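Local coordinates for putative exported protein (Bordetella pertussis Tohama I, PDB 2PFZ) that binds pyroglutamic acid and probably delivers it, as an extracytoplasmic solute receptor, to a tripartite ATP-independent periplasmic transporter, at residues P6-A11 with Y45-I50; K105-G110 with V212-F217; P120-F125 with M180-T185. All blocks are in the same frame, centred on the assembly; numbering follows the deposited sequence.

Contact 1. Residues P6-A11 with Y45-I50; sequences PTAYPA and YKAPEI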
loop_
_atom_site.group_PDB
_atom_site.type_symbol
_atom_site.label_atom_id
_atom_site.label_comp_id
_atom_site.label_asym_id
_atom_site.label_seq_id
_atom_site.Cartn_x
_atom_site.Cartn_y
_atom_site.Cartn_z
ATOM N N PRO A 6 1.636 13.994 6.818
ATOM C CA PRO A 6 1.377 12.815 7.625
ATOM C C PRO A 6 1.615 11.492 6.894
ATOM O O PRO A 6 1.293 11.348 5.709
ATOM C CB PRO A 6 -0.102 12.968 7.990
ATOM C CG PRO A 6 -0.681 13.638 6.834
ATOM C CD PRO A 6 0.382 14.642 6.415
ATOM N N THR A 7 2.219 10.552 7.610
ATOM C CA THR A 7 2.242 9.167 7.175
ATOM C C THR A 7 1.746 8.277 8.307
ATOM O O THR A 7 1.900 8.606 9.508
ATOM C CB THR A 7 3.661 8.751 6.684
ATOM O OG1 THR A 7 3.713 7.334 6.499
ATOM C CG2 THR A 7 4.766 9.112 7.686
ATOM N N ALA A 8 1.149 7.151 7.922
ATOM C CA ALA A 8 0.586 6.213 8.870
ATOM C C ALA A 8 1.588 5.185 9.436
ATOM O O ALA A 8 1.238 4.426 10.341
ATOM C CB ALA A 8 -0.644 5.533 8.238
ATOM N N TYR A 9 2.836 5.208 8.948
ATOM C CA TYR A 9 3.829 4.155 9.218
ATOM C C TYR A 9 5.023 4.696 9.996
ATOM O O TYR A 9 5.246 5.926 9.995
ATOM C CB TYR A 9 4.248 3.506 7.879
ATOM C CG TYR A 9 3.019 3.143 7.107
ATOM C CD1 TYR A 9 2.237 2.065 7.504
ATOM C CD2 TYR A 9 2.585 3.912 6.028
ATOM C CE1 TYR A 9 1.085 1.745 6.846
ATOM C CE2 TYR A 9 1.440 3.605 5.368
ATOM C CZ TYR A 9 0.686 2.504 5.773
ATOM O OH TYR A 9 -0.482 2.193 5.132
ATOM N N PRO A 10 5.758 3.800 10.696
ATOM C CA PRO A 10 6.807 4.215 11.610
ATOM C C PRO A 10 8.106 4.599 10.887
ATOM O O PRO A 10 8.284 4.310 9.696
ATOM C CB PRO A 10 7.005 2.962 12.481
ATOM C CG PRO A 10 6.792 1.872 11.561
ATOM C CD PRO A 10 5.643 2.323 10.674
ATOM N N ALA A 11 9.006 5.256 11.606
ATOM C CA ALA A 11 10.250 5.706 11.014
ATOM C C ALA A 11 11.053 4.571 10.359
ATOM O O ALA A 11 11.708 4.794 9.344
ATOM C CB ALA A 11 11.114 6.440 12.064
ATOM N N TYR A 45 -2.271 12.509 11.495
ATOM C CA TYR A 45 -3.459 11.900 10.913
ATOM C C TYR A 45 -3.261 10.402 10.747
ATOM O O TYR A 45 -2.131 9.943 10.513
ATOM C CB TYR A 45 -3.765 12.566 9.574
ATOM C CG TYR A 45 -4.147 14.014 9.761
ATOM C CD1 TYR A 45 -5.436 14.362 10.218
ATOM C CD2 TYR A 45 -3.238 15.032 9.498
ATOM C CE1 TYR A 45 -5.785 15.679 10.424
ATOM C CE2 TYR A 45 -3.592 16.377 9.684
ATOM C CZ TYR A 45 -4.856 16.689 10.152
ATOM O OH TYR A 45 -5.191 18.034 10.332
ATOM N N LYS A 46 -4.353 9.650 10.871
ATOM C CA LYS A 46 -4.309 8.173 10.745
ATOM C C LYS A 46 -4.591 7.766 9.301
ATOM O O LYS A 46 -5.082 8.575 8.525
ATOM C CB LYS A 46 -5.375 7.557 11.644
ATOM C CG LYS A 46 -5.130 7.752 13.135
ATOM C CD LYS A 46 -6.383 7.414 13.872
ATOM C CE LYS A 46 -6.114 7.113 15.327
ATOM N NZ LYS A 46 -5.525 8.295 15.948
ATOM N N ALA A 47 -4.293 6.517 8.948
ATOM C CA ALA A 47 -4.404 6.063 7.552
ATOM C C ALA A 47 -5.715 6.456 6.878
ATOM O O ALA A 47 -5.677 7.053 5.774
ATOM C CB ALA A 47 -4.175 4.546 7.440
ATOM N N PRO A 48 -6.872 6.161 7.520
ATOM C CA PRO A 48 -8.133 6.469 6.846
ATOM C C PRO A 48 -8.398 7.957 6.660
ATOM O O PRO A 48 -9.280 8.310 5.853
ATOM C CB PRO A 48 -9.200 5.884 7.789
ATOM C CG PRO A 48 -8.467 4.881 8.638
ATOM C CD PRO A 48 -7.115 5.528 8.838
ATOM N N GLU A 49 -7.633 8.795 7.371
ATOM C CA GLU A 49 -7.881 10.259 7.439
ATOM C C GLU A 49 -7.057 11.108 6.476
ATOM O O GLU A 49 -7.402 12.270 6.217
ATOM C CB GLU A 49 -7.614 10.777 8.851
ATOM C CG GLU A 49 -8.452 10.143 9.927
ATOM C CD GLU A 49 -7.985 10.494 11.327
ATOM O OE1 GLU A 49 -6.878 11.094 11.494
ATOM O OE2 GLU A 49 -8.729 10.114 12.269
ATOM N N ILE A 50 -5.984 10.541 5.933
ATOM C CA ILE A 50 -4.949 11.378 5.291
ATOM C C ILE A 50 -5.441 12.024 3.976
ATOM O O ILE A 50 -5.130 13.204 3.695
ATOM C CB ILE A 50 -3.568 10.651 5.191
ATOM C CG1 ILE A 50 -2.975 10.427 6.596
ATOM C CG2 ILE A 50 -2.575 11.446 4.324
ATOM C CD1 ILE A 50 -1.793 9.463 6.640
#
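Pro6 and Ala8 lie against Tyr45, Ala47 and Ile50 in a buried apolar contact between two loops, one following strand 2-6 and the other leading from strand 35-39 to helix 50-55. The segments meet through van der Waals contacts alone. The Pro6 ring touches two partners with one atom: CG approaches CG2 of Ile50 at 3.8 Å, and the same CG lies 3.9 Å from CD2 of Tyr45, whose ring it meets obliquely. Ile50 CD1, in an extended position (chi2 167°), reaches the backbone between Pro6 and Ala8, 3.7 Å from Pro6 O and 4.0 Å from Ala8 N. Farther along, the methyls CB of Ala8 and CB of Ala47 touch at 3.8 Å. The Ala8 methyl also stands over the centre of the Tyr9 ring, within its own loop. The second loop folds on itself, with Lys46 N donating to Glu49 OE1 at 3.0 Å, from above the carboxylate plane. Around the contact, Thr7 OG1 is hydrogen-bonded to Glu63 and Ile50 packs on Ile64, both in strand 61-65, while Thr7 touches helix 14-30 and Tyr9 meets the ligand-pocket residue Trp119 edge-to-face.

Contact 2. Residues K105-G110 with V212-F217; sequences KLASQG and VNKKAF
Gly110 and Lys214 join two helix ends: a Schellman motif that terminates helix 88-107, and the capped N terminus of helix 214-218. In the Schellman motif Gly110 is the C-prime residue with positive phi (69°); its N donates to Ala107 O at 3.0 Å, closing a type I turn, while Met111 N turns back to Leu106 O. The reversal presents Gly110 O to the other segment. Lys214 N donates to it at 3.0 Å in a nearly straight bond (167°), reaching the oxygen from somewhat out of the carbonyl plane. A water gives the same oxygen a second bond at 2.7 Å and accepts from Lys215 N, so one carbonyl serves two consecutive helix N-H groups, the second through water. The Lys214 side chain packs against the glycine: its CG lies only 3.0 Å from Gly110 O, a tight approach. The chain then bends at chi2 (-95°), and farther out CE lies 4.2 Å from the Ala107 methyl CB. Asn213 is the N-cap. Its OD1 accepts from Ala216 N at 3.0 Å in the plane of the amide, on a lone pair; ND2 donates to Val54 O. Val212 pairs with Met112 through the backbone, and the Gly110-Lys214 bond follows directly on this pairing of strands 111-118 and 207-213, although neither residue is itself in a strand; Gly110 comes one residue before strand 111-118 begins. Chemically, the contact supplies acceptors where a helix begins and its N-H groups lack partners in the preceding turn: Gly110 O, the water and the Asn213 amide oxygen fill that need.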
loop_
_atom_site.group_PDB
_atom_site.type_symbol
_atom_site.label_atom_id
_atom_site.label_comp_id
_atom_site.label_asym_id
_atom_site.label_seq_id
_atom_site.Cartn_x
_atom_site.Cartn_y
_atom_site.Cartn_z
ATOM N N LYS A 105 -9.063 11.315 -11.210
ATOM C CA LYS A 105 -9.914 11.275 -10.023
ATOM C C LYS A 105 -9.421 12.237 -8.953
ATOM O O LYS A 105 -10.212 12.974 -8.376
ATOM C CB LYS A 105 -10.014 9.844 -9.465
ATOM C CG LYS A 105 -10.802 9.727 -8.144
ATOM C CD LYS A 105 -12.303 9.854 -8.399
ATOM C CE LYS A 105 -13.077 9.974 -7.089
ATOM N NZ LYS A 105 -14.487 10.253 -7.436
ATOM N N LEU A 106 -8.113 12.245 -8.704
ATOM C CA LEU A 106 -7.558 13.146 -7.705
ATOM C C LEU A 106 -7.774 14.605 -8.106
ATOM O O LEU A 106 -8.097 15.450 -7.254
ATOM C CB LEU A 106 -6.071 12.869 -7.485
ATOM C CG LEU A 106 -5.704 11.647 -6.620
ATOM C CD1 LEU A 106 -4.226 11.338 -6.804
ATOM C CD2 LEU A 106 -6.045 11.853 -5.144
ATOM N N ALA A 107 -7.600 14.892 -9.394
ATOM C CA ALA A 107 -7.834 16.259 -9.900
ATOM C C ALA A 107 -9.252 16.780 -9.665
ATOM O O ALA A 107 -9.412 17.976 -9.343
ATOM C CB ALA A 107 -7.443 16.392 -11.349
ATOM N N SER A 108 -10.255 15.904 -9.801
ATOM C CA SER A 108 -11.675 16.230 -9.538
ATOM C C SER A 108 -11.949 16.663 -8.096
ATOM O O SER A 108 -13.012 17.226 -7.800
ATOM C CB SER A 108 -12.588 15.050 -9.895
ATOM O OG SER A 108 -12.520 14.043 -8.892
ATOM N N GLN A 109 -11.000 16.387 -7.202
ATOM C CA GLN A 109 -11.092 16.772 -5.796
ATOM C C GLN A 109 -9.927 17.686 -5.387
ATOM O O GLN A 109 -9.548 17.737 -4.220
ATOM C CB GLN A 109 -11.130 15.527 -4.887
ATOM C CG GLN A 109 -12.338 14.614 -5.096
ATOM C CD GLN A 109 -12.262 13.315 -4.283
ATOM O OE1 GLN A 109 -11.194 12.929 -3.770
ATOM N NE2 GLN A 109 -13.403 12.618 -4.183
ATOM N N GLY A 110 -9.330 18.372 -6.358
ATOM C CA GLY A 110 -8.286 19.362 -6.077
ATOM C C GLY A 110 -6.951 18.840 -5.571
ATOM O O GLY A 110 -6.243 19.563 -4.861
ATOM N N VAL A 212 -0.722 15.726 -3.118
ATOM C CA VAL A 212 -0.440 17.135 -2.869
ATOM C C VAL A 212 -1.720 17.926 -3.127
ATOM O O VAL A 212 -2.435 17.695 -4.127
ATOM C CB VAL A 212 0.708 17.650 -3.803
ATOM C CG1 VAL A 212 0.893 19.160 -3.663
ATOM C CG2 VAL A 212 2.020 16.968 -3.488
ATOM N N ASN A 213 -2.027 18.856 -2.225
ATOM C CA ASN A 213 -3.122 19.795 -2.455
ATOM C C ASN A 213 -2.777 20.811 -3.574
ATOM O O ASN A 213 -1.751 21.509 -3.489
ATOM C CB ASN A 213 -3.486 20.526 -1.154
ATOM C CG ASN A 213 -4.642 21.488 -1.339
ATOM O OD1 ASN A 213 -4.449 22.646 -1.739
ATOM N ND2 ASN A 213 -5.853 21.019 -1.048
ATOM N N LYS A 214 -3.614 20.879 -4.613
ATOM C CA LYS A 214 -3.332 21.744 -5.787
ATOM C C LYS A 214 -3.164 23.215 -5.388
ATOM O O LYS A 214 -2.250 23.906 -5.863
ATOM C CB LYS A 214 -4.469 21.672 -6.827
ATOM C CG LYS A 214 -4.760 20.309 -7.394
ATOM C CD LYS A 214 -4.030 20.068 -8.723
ATOM C CE LYS A 214 -4.672 18.977 -9.581
ATOM N NZ LYS A 214 -4.009 19.020 -10.977
ATOM N N LYS A 215 -4.060 23.702 -4.530
ATOM C CA LYS A 215 -3.975 25.106 -4.065
ATOM C C LYS A 215 -2.648 25.382 -3.355
ATOM O O LYS A 215 -2.024 26.424 -3.580
ATOM C CB LYS A 215 -5.158 25.447 -3.152
ATOM C CG LYS A 215 -6.451 25.704 -3.890
ATOM C CD LYS A 215 -7.466 26.322 -2.927
ATOM C CE LYS A 215 -8.877 26.202 -3.482
ATOM N NZ LYS A 215 -9.868 26.647 -2.452
ATOM N N ALA A 216 -2.206 24.438 -2.524
ATOM C CA ALA A 216 -0.930 24.575 -1.814
ATOM C C ALA A 216 0.241 24.574 -2.800
ATOM O O ALA A 216 1.213 25.330 -2.640
ATOM C CB ALA A 216 -0.767 23.463 -0.790
ATOM N N PHE A 217 0.157 23.710 -3.809
ATOM C CA PHE A 217 1.191 23.603 -4.841
ATOM C C PHE A 217 1.312 24.932 -5.622
ATOM O O PHE A 217 2.428 25.450 -5.851
ATOM C CB PHE A 217 0.821 22.451 -5.774
ATOM C CG PHE A 217 1.789 22.244 -6.901
ATOM C CD1 PHE A 217 2.992 21.584 -6.680
ATOM C CD2 PHE A 217 1.487 22.707 -8.182
ATOM C CE1 PHE A 217 3.926 21.399 -7.728
ATOM C CE2 PHE A 217 2.386 22.524 -9.237
ATOM C CZ PHE A 217 3.609 21.850 -9.010
HETATM O O HOH W 1 -6.765 22.113 -4.256
#

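Contact 3. Residues P120-F125 with M180-T185; sequences PPQGIF and MSSGST. With PCA (pyroglutamic acid), chain B.
Gly123 and Ser181 form an antiparallel hydrogen-bonded pair in the six-stranded mixed sheet, and the turn that follows Ser181 into helix 183-188 builds part of the pyroglutamic acid pocket. Gly123 N donates to Ser181 O at 2.8 Å, and Ser181 N returns a bond to Gly123 O at 3.1 Å. On one face of the sheet Ile124 CG1 rests 3.6 Å from Met180 CG, the two side chains crossing obliquely. Ser181 points to the other face, where its OG donates to the ligand carboxylate oxygen OXT at 2.7 Å. Ser182 OG stands between the backbone N and the carbonyl carbon (chi1 54°). From there Ser182 OG donates to the lactam oxygen OE of the ligand at 2.7 Å and, as N-cap, accepts from Thr185 N almost in line (176°). Thr185 OG1 in turn accepts from the ligand N at 2.6 Å, so the hydroxyls of Ser182 and Thr185, three residues apart, hold the C=O and the N-H of the lactam. Gln122 also lines the pocket, and Arg142 adds a further hydrogen bond to the ligand. The edge of the Phe125 ring meets Ser182 O in plane, CZ 3.2 Å from it, while a water joins Pro121 O to Gly183 N. In the fold, strand 123-126 runs between strands 178-181 and 197-199; Phe125 stacks on Tyr179 and meets Phe198, and Pro120 packs on helices 222-256, 88-107 and 14-30.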
loop_
_atom_site.group_PDB
_atom_site.type_symbol
_atom_site.label_atom_id
_atom_site.label_comp_id
_atom_site.label_asym_id
_atom_site.label_seq_id
_atom_site.Cartn_x
_atom_site.Cartn_y
_atom_site.Cartn_z
ATOM N N PRO A 120 5.916 -4.443 -0.756
ATOM C CA PRO A 120 6.317 -5.775 -1.250
ATOM C C PRO A 120 5.145 -6.760 -1.454
ATOM O O PRO A 120 4.020 -6.521 -0.990
ATOM C CB PRO A 120 7.295 -6.254 -0.183
ATOM C CG PRO A 120 7.790 -4.906 0.478
ATOM C CD PRO A 120 6.547 -4.132 0.539
ATOM N N PRO A 121 5.394 -7.850 -2.205
ATOM C CA PRO A 121 4.317 -8.791 -2.524
ATOM C C PRO A 121 3.665 -9.393 -1.293
ATOM O O PRO A 121 4.353 -9.740 -0.326
ATOM C CB PRO A 121 5.034 -9.857 -3.350
ATOM C CG PRO A 121 6.188 -9.104 -3.980
ATOM C CD PRO A 121 6.667 -8.255 -2.847
ATOM N N GLN A 122 2.348 -9.463 -1.321
ATOM C CA GLN A 122 1.585 -9.762 -0.111
ATOM C C GLN A 122 1.423 -11.236 0.135
ATOM O O GLN A 122 0.945 -11.963 -0.741
ATOM C CB GLN A 122 0.212 -9.126 -0.186
ATOM C CG GLN A 122 0.301 -7.612 -0.470
ATOM C CD GLN A 122 0.631 -6.753 0.739
ATOM O OE1 GLN A 122 1.710 -6.148 0.820
ATOM N NE2 GLN A 122 -0.296 -6.652 1.646
ATOM N N GLY A 123 1.761 -11.653 1.359
ATOM C CA GLY A 123 1.627 -13.055 1.745
ATOM C C GLY A 123 0.712 -13.180 2.934
ATOM O O GLY A 123 0.184 -12.185 3.424
ATOM N N ILE A 124 0.515 -14.408 3.396
ATOM C CA ILE A 124 -0.410 -14.688 4.490
ATOM C C ILE A 124 0.378 -15.068 5.694
ATOM O O ILE A 124 1.118 -16.067 5.663
ATOM C CB ILE A 124 -1.347 -15.887 4.192
ATOM C CG1 ILE A 124 -1.935 -15.788 2.778
ATOM C CG2 ILE A 124 -2.469 -15.942 5.259
ATOM C CD1 ILE A 124 -2.523 -17.138 2.258
ATOM N N PHE A 125 0.220 -14.277 6.753
ATOM C CA PHE A 125 0.765 -14.589 8.077
ATOM C C PHE A 125 -0.259 -15.452 8.811
ATOM O O PHE A 125 -1.385 -15.015 9.013
ATOM C CB PHE A 125 0.995 -13.316 8.898
ATOM C CG PHE A 125 2.131 -12.453 8.392
ATOM C CD1 PHE A 125 3.457 -12.713 8.786
ATOM C CD2 PHE A 125 1.876 -11.392 7.520
ATOM C CE1 PHE A 125 4.532 -11.905 8.325
ATOM C CE2 PHE A 125 2.940 -10.568 7.045
ATOM C CZ PHE A 125 4.261 -10.834 7.440
ATOM N N MET A 180 -3.038 -10.864 5.804
ATOM C CA MET A 180 -2.174 -10.664 4.637
ATOM C C MET A 180 -1.516 -9.294 4.662
ATOM O O MET A 180 -2.152 -8.308 5.025
ATOM C CB MET A 180 -2.892 -10.922 3.328
ATOM C CG MET A 180 -3.244 -12.405 3.145
ATOM S SD MET A 180 -4.035 -12.773 1.580
ATOM C CE MET A 180 -2.631 -12.716 0.471
ATOM N N SER A 181 -0.212 -9.292 4.380
ATOM C CA SER A 181 0.633 -8.085 4.332
ATOM C C SER A 181 2.011 -8.485 3.790
ATOM O O SER A 181 2.189 -9.593 3.271
ATOM C CB SER A 181 0.812 -7.465 5.718
ATOM O OG SER A 181 1.390 -6.168 5.623
ATOM N N SER A 182 2.979 -7.571 3.926
ATOM C CA SER A 182 4.322 -7.740 3.408
ATOM C C SER A 182 5.240 -8.276 4.516
ATOM O O SER A 182 4.884 -8.232 5.690
ATOM C CB SER A 182 4.850 -6.401 2.916
ATOM O OG SER A 182 4.743 -5.416 3.939
ATOM N N GLY A 183 6.400 -8.806 4.130
ATOM C CA GLY A 183 7.451 -9.131 5.090
ATOM C C GLY A 183 7.861 -7.898 5.881
ATOM O O GLY A 183 8.195 -8.003 7.069
ATOM N N SER A 184 7.869 -6.749 5.198
ATOM C CA SER A 184 8.118 -5.428 5.797
ATOM C C SER A 184 7.304 -5.228 7.079
ATOM O O SER A 184 7.868 -5.097 8.166
ATOM C CB SER A 184 7.799 -4.324 4.780
ATOM O OG SER A 184 7.757 -3.028 5.382
ATOM N N THR A 185 5.988 -5.218 6.939
ATOM C CA THR A 185 5.051 -5.063 8.071
ATOM C C THR A 185 5.205 -6.149 9.114
ATOM O O THR A 185 5.222 -5.859 10.322
ATOM C CB THR A 185 3.603 -4.951 7.597
ATOM O OG1 THR A 185 3.466 -3.746 6.851
ATOM C CG2 THR A 185 2.643 -4.903 8.783
HETATM N N PCA B . 1.716 -3.313 4.990
HETATM C CA PCA B . 0.622 -2.348 5.221
HETATM C CB PCA B . -0.253 -2.204 3.975
HETATM C CG PCA B . 0.315 -3.163 2.946
HETATM C CD PCA B . 1.525 -3.739 3.622
HETATM O OE PCA B . 2.329 -4.490 3.050
HETATM C C PCA B . -0.241 -2.924 6.320
HETATM O O PCA B . -1.039 -2.223 6.956
HETATM O OXT PCA B . -0.135 -4.133 6.580
HETATM O O HOH W 2 6.716 -9.368 1.364
#

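In the fold
From the N terminus, contact 1 closes first, folding the loop after strand 2-6 onto the one before helix 50-55, with helix 14-30 and strand 35-39 between. Contact 2 then opens at the end of helix 88-107 and closes about a hundred residues later, where strand 207-213 passes into helix 214-218. Contact 3 is nested inside that loop and ties strand 123-126 to strand 178-181 in a different sheet. Contacts 2 and 3 lie on opposite sides of the chain's centre, their centres 31 Å apart. Contacts 1 and 3 come within about 6 Å at their nearest atoms, and the side chain of Ala47 in contact 1 lies about 7 Å from the pyroglutamic acid that contact 3 helps to bind.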